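Local coordinates for sulfate transporter sulfate transporter family protein (Wolinella succinogenes, PDB 4DGF) that probably carries sulfate or related anions across the membrane as a SulP-family transporter, of which this chain is the STAS domain, at residues Asp13-Lys17 against Lys18-Leu22; Ser90-Ser93 against Asp94-Gly98; Gly104-Ala108 against Leu109-Arg113; Asp116-Asp119 against Lys120-Ala123. All blocks are in the same frame, centred on the assembly; numbering follows the deposited sequence.

Interaction 1. Residues Asp13-Lys17 against Lys18-Leu22; sequences DATSK and KVVPL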
loop_
_atom_site.group_PDB
_atom_site.type_symbol
_atom_site.label_atom_id
_atom_site.label_comp_id
_atom_site.label_asym_id
_atom_site.label_seq_id
_atom_site.Cartn_x
_atom_site.Cartn_y
_atom_site.Cartn_z
ATOM N N ASP A 13 15.662 4.550 -4.876
ATOM C CA ASP A 13 14.572 3.998 -4.070
ATOM C C ASP A 13 13.751 2.896 -4.749
ATOM O O ASP A 13 12.597 2.589 -4.341
ATOM C CB ASP A 13 13.670 5.182 -3.588
ATOM C CG ASP A 13 14.423 6.055 -2.558
ATOM O OD1 ASP A 13 15.149 5.508 -1.694
ATOM O OD2 ASP A 13 14.332 7.282 -2.651
ATOM N N ALA A 14 14.339 2.274 -5.757
ATOM C CA ALA A 14 13.752 1.142 -6.396
ATOM C C ALA A 14 13.644 -0.006 -5.407
ATOM O O ALA A 14 14.487 -0.159 -4.499
ATOM C CB ALA A 14 14.571 0.723 -7.609
ATOM N N THR A 15 12.586 -0.800 -5.515
ATOM C CA THR A 15 12.471 -1.880 -4.573
ATOM C C THR A 15 13.694 -2.833 -4.559
ATOM O O THR A 15 14.058 -3.340 -3.508
ATOM C CB THR A 15 11.171 -2.692 -4.766
ATOM O OG1 THR A 15 10.053 -1.786 -4.570
ATOM C CG2 THR A 15 11.093 -3.767 -3.720
ATOM N N SER A 16 14.278 -2.968 -5.729
ATOM C CA SER A 16 15.456 -3.867 -5.926
ATOM C C SER A 16 16.658 -3.327 -5.115
ATOM O O SER A 16 17.599 -4.088 -4.860
ATOM C CB SER A 16 15.815 -3.997 -7.397
ATOM O OG SER A 16 16.235 -2.768 -7.908
ATOM N N LYS A 17 16.621 -2.065 -4.692
ATOM C CA LYS A 17 17.761 -1.496 -3.925
ATOM C C LYS A 17 17.557 -1.680 -2.460
ATOM O O LYS A 17 18.431 -1.292 -1.675
ATOM C CB LYS A 17 17.944 0.008 -4.136
ATOM C CG LYS A 17 17.962 0.517 -5.546
ATOM C CD LYS A 17 19.214 0.165 -6.264
ATOM C CE LYS A 17 18.970 0.605 -7.703
ATOM N NZ LYS A 17 19.656 -0.320 -8.647
ATOM N N LYS A 18 16.379 -2.164 -2.040
ATOM C CA LYS A 18 16.034 -2.297 -0.619
ATOM C C LYS A 18 16.148 -3.695 -0.059
ATOM O O LYS A 18 16.131 -4.676 -0.820
ATOM C CB LYS A 18 14.593 -1.724 -0.331
ATOM C CG LYS A 18 14.369 -0.350 -0.944
ATOM C CD LYS A 18 15.097 0.763 -0.194
ATOM C CE LYS A 18 14.953 2.026 -1.035
ATOM N NZ LYS A 18 15.857 3.086 -0.474
ATOM N N VAL A 19 16.244 -3.785 1.270
ATOM C CA VAL A 19 16.200 -5.087 1.957
ATOM C C VAL A 19 14.793 -5.382 2.416
ATOM O O VAL A 19 14.228 -4.681 3.280
ATOM C CB VAL A 19 17.173 -5.124 3.151
ATOM C CG1 VAL A 19 16.968 -6.390 3.954
ATOM C CG2 VAL A 19 18.609 -5.059 2.643
ATOM N N VAL A 20 14.157 -6.288 1.684
ATOM C CA VAL A 20 12.751 -6.597 1.945
ATOM C C VAL A 20 12.606 -7.828 2.759
ATOM O O VAL A 20 13.006 -8.928 2.329
ATOM C CB VAL A 20 11.902 -6.685 0.648
ATOM C CG1 VAL A 20 10.471 -6.922 1.026
ATOM C CG2 VAL A 20 12.081 -5.439 -0.223
ATOM N N PRO A 21 12.120 -7.687 3.990
ATOM C CA PRO A 21 12.007 -8.880 4.809
ATOM C C PRO A 21 11.185 -9.967 4.177
ATOM O O PRO A 21 10.229 -9.662 3.418
ATOM C CB PRO A 21 11.366 -8.375 6.131
ATOM C CG PRO A 21 11.528 -6.855 6.094
ATOM C CD PRO A 21 11.586 -6.486 4.648
ATOM N N LEU A 22 11.536 -11.251 4.446
ATOM C CA LEU A 22 10.603 -12.364 4.167
ATOM C C LEU A 22 9.237 -12.143 4.848
ATOM O O LEU A 22 9.204 -11.709 5.978
ATOM C CB LEU A 22 11.199 -13.705 4.543
ATOM C CG LEU A 22 12.548 -14.042 3.899
ATOM C CD1 LEU A 22 12.898 -15.497 4.312
ATOM C CD2 LEU A 22 12.561 -13.886 2.393
#

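Interaction 2. Residues Ser90-Ser93 against Asp94-Gly98; sequences SGVS and DRLYG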
loop_
_atom_site.group_PDB
_atom_site.type_symbol
_atom_site.label_atom_id
_atom_site.label_comp_id
_atom_site.label_asym_id
_atom_site.label_seq_id
_atom_site.Cartn_x
_atom_site.Cartn_y
_atom_site.Cartn_z
ATOM N N SER A 90 3.191 3.438 1.343
ATOM C CA SER A 90 4.419 4.215 1.407
ATOM C C SER A 90 4.362 5.215 0.262
ATOM O O SER A 90 3.561 5.047 -0.700
ATOM C CB SER A 90 5.679 3.356 1.257
ATOM O OG SER A 90 5.756 2.722 -0.001
ATOM N N GLY A 91 5.254 6.194 0.355
ATOM C CA GLY A 91 5.449 7.209 -0.694
ATOM C C GLY A 91 4.196 8.091 -0.869
ATOM O O GLY A 91 3.949 8.605 -1.958
ATOM N N VAL A 92 3.478 8.247 0.218
ATOM C CA VAL A 92 2.203 9.039 0.116
ATOM C C VAL A 92 2.546 10.548 0.193
ATOM O O VAL A 92 3.058 11.055 1.221
ATOM C CB VAL A 92 1.214 8.669 1.219
ATOM C CG1 VAL A 92 -0.003 9.583 1.193
ATOM C CG2 VAL A 92 0.768 7.219 1.113
ATOM N N SER A 93 2.285 11.258 -0.905
ATOM C CA SER A 93 2.607 12.707 -0.959
ATOM C C SER A 93 1.534 13.458 -0.101
ATOM O O SER A 93 0.515 12.942 0.239
ATOM C CB SER A 93 2.479 13.229 -2.386
ATOM O OG SER A 93 1.121 13.072 -2.822
ATOM N N ASP A 94 1.814 14.708 0.213
ATOM C CA ASP A 94 0.807 15.516 0.910
ATOM C C ASP A 94 -0.510 15.684 0.147
ATOM O O ASP A 94 -1.564 15.588 0.748
ATOM C CB ASP A 94 1.435 16.892 1.185
ATOM C CG ASP A 94 2.413 16.871 2.335
ATOM O OD1 ASP A 94 2.561 15.832 3.029
ATOM O OD2 ASP A 94 3.067 17.939 2.552
ATOM N N ARG A 95 -0.470 15.726 -1.193
ATOM C CA ARG A 95 -1.714 15.839 -1.934
ATOM C C ARG A 95 -2.483 14.521 -1.890
ATOM O O ARG A 95 -3.688 14.487 -1.583
ATOM C CB ARG A 95 -1.417 16.253 -3.350
ATOM C CG ARG A 95 -2.717 16.170 -4.116
ATOM C CD ARG A 95 -2.427 16.465 -5.545
ATOM N NE ARG A 95 -3.771 16.463 -6.125
ATOM C CZ ARG A 95 -4.082 16.951 -7.309
ATOM N NH1 ARG A 95 -3.122 17.447 -8.086
ATOM N NH2 ARG A 95 -5.343 16.837 -7.726
ATOM N N LEU A 96 -1.770 13.403 -2.073
ATOM C CA LEU A 96 -2.523 12.126 -1.922
ATOM C C LEU A 96 -3.139 11.915 -0.539
ATOM O O LEU A 96 -4.290 11.401 -0.396
ATOM C CB LEU A 96 -1.614 10.952 -2.328
ATOM C CG LEU A 96 -2.327 9.603 -2.216
ATOM C CD1 LEU A 96 -3.474 9.531 -3.217
ATOM C CD2 LEU A 96 -1.309 8.556 -2.692
ATOM N N TYR A 97 -2.394 12.251 0.493
ATOM C CA TYR A 97 -2.846 12.066 1.856
ATOM C C TYR A 97 -4.165 12.876 2.031
ATOM O O TYR A 97 -5.114 12.368 2.617
ATOM C CB TYR A 97 -1.761 12.610 2.831
ATOM C CG TYR A 97 -2.151 12.469 4.283
ATOM C CD1 TYR A 97 -1.808 11.350 5.011
ATOM C CD2 TYR A 97 -2.874 13.475 4.886
ATOM C CE1 TYR A 97 -2.141 11.263 6.363
ATOM C CE2 TYR A 97 -3.210 13.379 6.210
ATOM C CZ TYR A 97 -2.844 12.250 6.932
ATOM O OH TYR A 97 -3.183 12.134 8.283
ATOM N N GLY A 98 -4.149 14.092 1.492
ATOM C CA GLY A 98 -5.326 14.966 1.639
ATOM C C GLY A 98 -6.556 14.282 1.009
ATOM O O GLY A 98 -7.630 14.329 1.614
HETATM O O HOH W 1 3.815 13.524 2.484
#

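Interaction 3. Residues Gly104-Ala108 against Leu109-Arg113; sequences GFIEA and LGEER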
loop_
_atom_site.group_PDB
_atom_site.type_symbol
_atom_site.label_atom_id
_atom_site.label_comp_id
_atom_site.label_asym_id
_atom_site.label_seq_id
_atom_site.Cartn_x
_atom_site.Cartn_y
_atom_site.Cartn_z
ATOM N N GLY A 104 -11.894 9.438 3.949
ATOM C CA GLY A 104 -12.076 8.706 5.192
ATOM C C GLY A 104 -11.160 7.510 5.388
ATOM O O GLY A 104 -11.289 6.734 6.360
ATOM N N PHE A 105 -10.256 7.334 4.417
ATOM C CA PHE A 105 -9.461 6.127 4.395
ATOM C C PHE A 105 -8.326 6.182 5.441
ATOM O O PHE A 105 -8.021 5.126 6.036
ATOM C CB PHE A 105 -8.810 5.910 2.992
ATOM C CG PHE A 105 -8.131 4.580 2.885
ATOM C CD1 PHE A 105 -8.929 3.466 2.983
ATOM C CD2 PHE A 105 -6.773 4.423 2.663
ATOM C CE1 PHE A 105 -8.380 2.197 2.839
ATOM C CE2 PHE A 105 -6.187 3.132 2.559
ATOM C CZ PHE A 105 -7.042 2.023 2.696
ATOM N N ILE A 106 -7.751 7.351 5.660
ATOM C CA ILE A 106 -6.655 7.517 6.664
ATOM C C ILE A 106 -7.179 7.097 8.059
ATOM O O ILE A 106 -6.512 6.311 8.753
ATOM C CB ILE A 106 -6.059 8.919 6.718
ATOM C CG1 ILE A 106 -5.486 9.329 5.355
ATOM C CG2 ILE A 106 -5.045 9.027 7.889
ATOM C CD1 ILE A 106 -4.226 8.525 4.855
ATOM N N GLU A 107 -8.353 7.569 8.459
ATOM C CA GLU A 107 -8.832 7.223 9.818
ATOM C C GLU A 107 -9.211 5.754 9.861
ATOM O O GLU A 107 -9.130 5.128 10.919
ATOM C CB GLU A 107 -9.987 8.113 10.275
ATOM C CG GLU A 107 -9.675 9.603 10.269
ATOM C CD GLU A 107 -10.642 10.467 11.069
ATOM O OE1 GLU A 107 -11.885 10.373 10.885
ATOM O OE2 GLU A 107 -10.146 11.290 11.863
ATOM N N ALA A 108 -9.578 5.175 8.712
ATOM C CA ALA A 108 -9.974 3.733 8.721
ATOM C C ALA A 108 -8.781 2.807 8.781
ATOM O O ALA A 108 -8.794 1.736 9.448
ATOM C CB ALA A 108 -10.846 3.371 7.529
ATOM N N LEU A 109 -7.700 3.212 8.107
ATOM C CA LEU A 109 -6.512 2.353 8.058
ATOM C C LEU A 109 -5.682 2.549 9.298
ATOM O O LEU A 109 -5.089 1.602 9.869
ATOM C CB LEU A 109 -5.652 2.786 6.839
ATOM C CG LEU A 109 -4.425 1.886 6.623
ATOM C CD1 LEU A 109 -4.853 0.425 6.357
ATOM C CD2 LEU A 109 -3.625 2.462 5.493
ATOM N N GLY A 110 -5.639 3.803 9.740
ATOM C CA GLY A 110 -4.789 4.243 10.847
ATOM C C GLY A 110 -3.579 5.028 10.338
ATOM O O GLY A 110 -2.820 4.560 9.435
ATOM N N GLU A 111 -3.362 6.232 10.870
ATOM C CA GLU A 111 -2.246 7.069 10.399
ATOM C C GLU A 111 -0.903 6.399 10.513
ATOM O O GLU A 111 0.023 6.745 9.772
ATOM C CB GLU A 111 -2.140 8.331 11.296
ATOM C CG GLU A 111 -3.148 9.380 11.023
ATOM C CD GLU A 111 -3.093 10.493 12.066
ATOM O OE1 GLU A 111 -4.180 10.987 12.475
ATOM O OE2 GLU A 111 -1.969 10.860 12.492
ATOM N N GLU A 112 -0.742 5.544 11.533
ATOM C CA GLU A 112 0.560 4.948 11.757
ATOM C C GLU A 112 0.960 3.933 10.657
ATOM O O GLU A 112 2.122 3.478 10.583
ATOM C CB GLU A 112 0.581 4.291 13.159
ATOM C CG GLU A 112 -0.062 2.920 13.199
ATOM C CD GLU A 112 -1.589 2.956 13.241
ATOM O OE1 GLU A 112 -2.259 4.081 13.295
ATOM O OE2 GLU A 112 -2.118 1.805 13.245
ATOM N N ARG A 113 0.003 3.611 9.798
ATOM C CA ARG A 113 0.239 2.725 8.611
ATOM C C ARG A 113 0.597 3.463 7.290
ATOM O O ARG A 113 0.763 2.780 6.245
ATOM C CB ARG A 113 -1.000 1.907 8.325
ATOM C CG ARG A 113 -1.634 1.168 9.532
ATOM C CD ARG A 113 -1.068 -0.175 9.728
ATOM N NE ARG A 113 -1.896 -1.015 10.601
ATOM C CZ ARG A 113 -2.860 -1.818 10.149
ATOM N NH1 ARG A 113 -3.097 -1.934 8.804
ATOM N NH2 ARG A 113 -3.502 -2.571 11.010
#

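Interaction 4. Residues Asp116-Asp119 against Lys120-Ala123; sequences DHID and KALA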
loop_
_atom_site.group_PDB
_atom_site.type_symbol
_atom_site.label_atom_id
_atom_site.label_comp_id
_atom_site.label_asym_id
_atom_site.label_seq_id
_atom_site.Cartn_x
_atom_site.Cartn_y
_atom_site.Cartn_z
ATOM N N ASP A 116 5.695 8.440 4.089
ATOM C CA ASP A 116 5.989 9.202 2.948
ATOM C C ASP A 116 7.155 8.640 2.158
ATOM O O ASP A 116 7.551 9.273 1.138
ATOM C CB ASP A 116 6.250 10.669 3.280
ATOM C CG ASP A 116 7.421 10.854 4.224
ATOM O OD1 ASP A 116 8.260 9.954 4.334
ATOM O OD2 ASP A 116 7.544 11.945 4.866
ATOM N N HIS A 117 7.653 7.504 2.607
ATOM C CA HIS A 117 8.877 6.947 2.041
ATOM C C HIS A 117 8.928 5.469 2.327
ATOM O O HIS A 117 8.649 4.993 3.467
ATOM C CB HIS A 117 10.159 7.596 2.623
ATOM C CG HIS A 117 11.390 7.413 1.701
ATOM N ND1 HIS A 117 12.192 6.292 1.683
ATOM C CD2 HIS A 117 11.897 8.238 0.695
ATOM C CE1 HIS A 117 13.127 6.410 0.723
ATOM N NE2 HIS A 117 12.956 7.571 0.114
ATOM N N ILE A 118 9.430 4.733 1.309
ATOM C CA ILE A 118 9.542 3.286 1.367
ATOM C C ILE A 118 10.473 2.818 2.514
ATOM O O ILE A 118 10.207 1.809 3.226
ATOM C CB ILE A 118 9.997 2.681 0.002
ATOM C CG1 ILE A 118 9.943 1.154 -0.004
ATOM C CG2 ILE A 118 11.412 3.173 -0.435
ATOM C CD1 ILE A 118 8.621 0.569 0.516
ATOM N N ASP A 119 11.531 3.619 2.773
ATOM C CA ASP A 119 12.409 3.238 3.883
ATOM C C ASP A 119 11.707 3.182 5.233
ATOM O O ASP A 119 11.987 2.317 6.049
ATOM C CB ASP A 119 13.579 4.186 3.988
ATOM C CG ASP A 119 14.579 4.052 2.851
ATOM O OD1 ASP A 119 14.548 3.123 1.993
ATOM O OD2 ASP A 119 15.470 4.934 2.796
ATOM N N LYS A 120 10.817 4.118 5.485
ATOM C CA LYS A 120 10.081 4.117 6.740
ATOM C C LYS A 120 9.092 2.977 6.740
ATOM O O LYS A 120 8.883 2.401 7.800
ATOM C CB LYS A 120 9.277 5.434 6.887
ATOM C CG LYS A 120 10.161 6.653 6.777
ATOM C CD LYS A 120 9.373 7.964 6.911
ATOM C CE LYS A 120 10.442 9.072 6.967
ATOM N NZ LYS A 120 9.896 10.319 6.400
ATOM N N ALA A 121 8.375 2.749 5.592
ATOM C CA ALA A 121 7.412 1.668 5.651
ATOM C C ALA A 121 8.129 0.316 5.926
ATOM O O ALA A 121 7.595 -0.615 6.565
ATOM C CB ALA A 121 6.562 1.620 4.363
ATOM N N LEU A 122 9.268 0.153 5.280
ATOM C CA LEU A 122 10.029 -1.083 5.447
ATOM C C LEU A 122 10.535 -1.288 6.879
ATOM O O LEU A 122 10.522 -2.455 7.418
ATOM C CB LEU A 122 11.251 -1.146 4.534
ATOM C CG LEU A 122 10.875 -1.640 3.131
ATOM C CD1 LEU A 122 12.072 -1.481 2.155
ATOM C CD2 LEU A 122 10.295 -3.063 2.996
ATOM N N ALA A 123 11.017 -0.208 7.426
ATOM C CA ALA A 123 11.442 -0.252 8.870
ATOM C C ALA A 123 10.285 -0.759 9.737
ATOM O O ALA A 123 10.474 -1.596 10.595
ATOM C CB ALA A 123 11.873 1.107 9.323
#

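Interaction 1. Residues Asp13-Lys17 against Lys18-Leu22
Lys18 folds its side chain back over the turn that precedes it, and its ammonium meets Asp13. The turn is a short 3-10 segment, residues 15-17, in the loop leading to strand 24-28. It is closed by a bond from Lys18 N to Thr15 O of 3.0 Å. From the root outwards, Lys18 CB lies 3.6 Å from Thr15 O. Lys18 CG is equally near Ala14 O, at 3.6 Å, and a bend at chi2 (-74°) turns the rest of the chain along the turn towards Asp13. Lys18 CD passes the backbone, with Lys17 C at 4.1 Å. Next, Lys18 CE packs 3.6 Å from Asp13 CA. Finally, Lys18 NZ forms a salt bridge of 2.8 Å with Asp13 OD1, using the lone pair that faces away from the other oxygen. That other oxygen, Asp13 OD2, receives a weak hydrogen bond from His117 NE2. From the turn to the residues after it, Thr15 CG2 and Val20 CG2 touch at 4.0 Å, and both side chains also lie on Ile26. Because Asp119 OD1 makes a second salt bridge with Lys18 NZ, one ammonium faces two carboxylates. Its positive charge therefore probably offsets their mutual repulsion and ties the turn electrostatically to helix 118-130.

Interaction 2. Residues Ser90-Ser93 against Asp94-Gly98
Tyr97 meets Val92 through its CB, not its ring: Val92 CG1 lies 3.9 Å from Tyr97 CB, while the ring leads away from residues 90-93 and towards Glu111. The flat carboxylate of Asp94 is met at an oxygen, where water 1 donates to Asp94 OD1. These groups stand around a helix N-cap, with Ser93 at the cap position in the link from strand 86-90 to helix 94-103, a strand-to-helix connection of the STAS fold. Ser93 OG accepts from Leu96 N at 3.0 Å in a nearly straight bond, 169° at the hydrogen. The hydroxyl is placed there by a chi1 of 62°, which sets OG between the backbone N and the carbonyl carbon, turned to the first helical turn. Backbone bonding starts at the same residue, since Tyr97 N donates to Ser93 O at 3.0 Å. The cap thus takes up two amides of the first turn, one through the side chain and one through the main chain. With an alanine here the OG acceptor is gone, and Leu96 N would probably lose its capping partner, leaving the helix start less firmly fixed. On the inner side, buried Val92 CG1 also packs 4.1 Å from Leu96 CB, and Leu96 continues the apolar contact to Met59. Outside, the water joins loop to helix: it donates to Val92 O at 2.9 Å and to Asp94 OD1 at 2.7 Å.

Interaction 3. Residues Gly104-Ala108 against Leu109-Arg113
Leu109 N and Gly110 N each reach back four residues, to Phe105 O and Ile106 O, both at 2.8 Å. These bonds close the short helix 105-109, which follows directly on helix 94-103 in the STAS fold. Glycines bracket it: Gly104 ends the preceding helix in a Schellman motif while standing at the N-cap of this one, and Gly110 breaks helical geometry with a positive phi of 105°. A side chain at Gly110 would run into the carbonyl oxygen before it. The chain then enters the 3-10 segment 111-113, whose Arg113 N bonds back to Gly110 O at 3.0 Å.

Among the side chains, Leu109 CB lies over one face of the Phe105 ring, and Leu109 CD2 approaches Phe105 CE2 to 4.0 Å. Phe105 also meets Trp74 of helix 67-83 edge-to-face, so the ring joins two helices. On another side, Ile106 CG2 touches Glu111 CG at 3.7 Å, the two side chains crossing at about a right angle; both also lie on Tyr97. Arg113 NH1 bonds to Leu87 O, and Leu109 O sits 4.0 Å above the plane of the Arg113 guanidinium, offset toward its rim.

Interaction 4. Residues Asp116-Asp119 against Lys120-Ala123
Lys120 NZ bonds to Asp116 OD1 at 2.7 Å in a salt bridge, on the syn lone pair, at the N-terminal turns of helix 118-130 in the STAS domain. Asp116 OD2 is also near Lys120 NZ, at 3.2 Å, so the ammonium sits toward the fork of the carboxylate. Lys120, extended beyond CG, stretches back past the helix start to get there. The cap is His117, whose ND1 accepts from Asp119 N at 3.0 Å, with the donor 17° out of the imidazole plane. Because ND1 is the acceptor, it is the nitrogen at the ring's edge, and not a ring face, that turns to the helix start.

The main-chain bonds follow the helical pattern. His117 O takes Ala121 N, with a weak additional bond from Lys120 N. Leu122 N reaches Ile118 O at 2.8 Å, and Ala123 N donates to Asp119 O at 3.0 Å.

Apolar contact lies on the buried side, where Ile118 and Leu122 face Ile56 of strand 54-58. Leu122 packs back on the preceding turn, its CG 3.5 Å from Ile118 O and its CD1 against the Ile118 side chain. An alanine in place of Leu122 would probably open a gap beside Ile118 and Ile56, since the methyls that fill it are gone. Ile118 leaves the backbone pointing away from residues 120-123, but with CG1 anti to N (chi1 -173°) the outer part of the chain turns back to Leu122: Ile118 CG1 and Leu122 CD1 meet at 4.0 Å.

Along the chain the four contacts come in series, from the loop before strand 24-28 through helices 94-103 and 105-109 to helix 118-130. Interactions 1 and 4 have centres about 10 Å apart and touch directly. Interactions 2 and 4, about 13 Å apart between centres, meet where Ser90, at the end of strand 86-90, packs on Ile118 and Ala121. Interactions 2 and 3, about 12 Å apart between centres, belong to consecutive helices and touch through Tyr97. Interactions 1 and 3 lie on opposite sides of the chain's centre, their own centres about 24 Å apart. The N-terminal turn is thus held to helix 118-130, and that helix to strand 86-90, within one STAS domain.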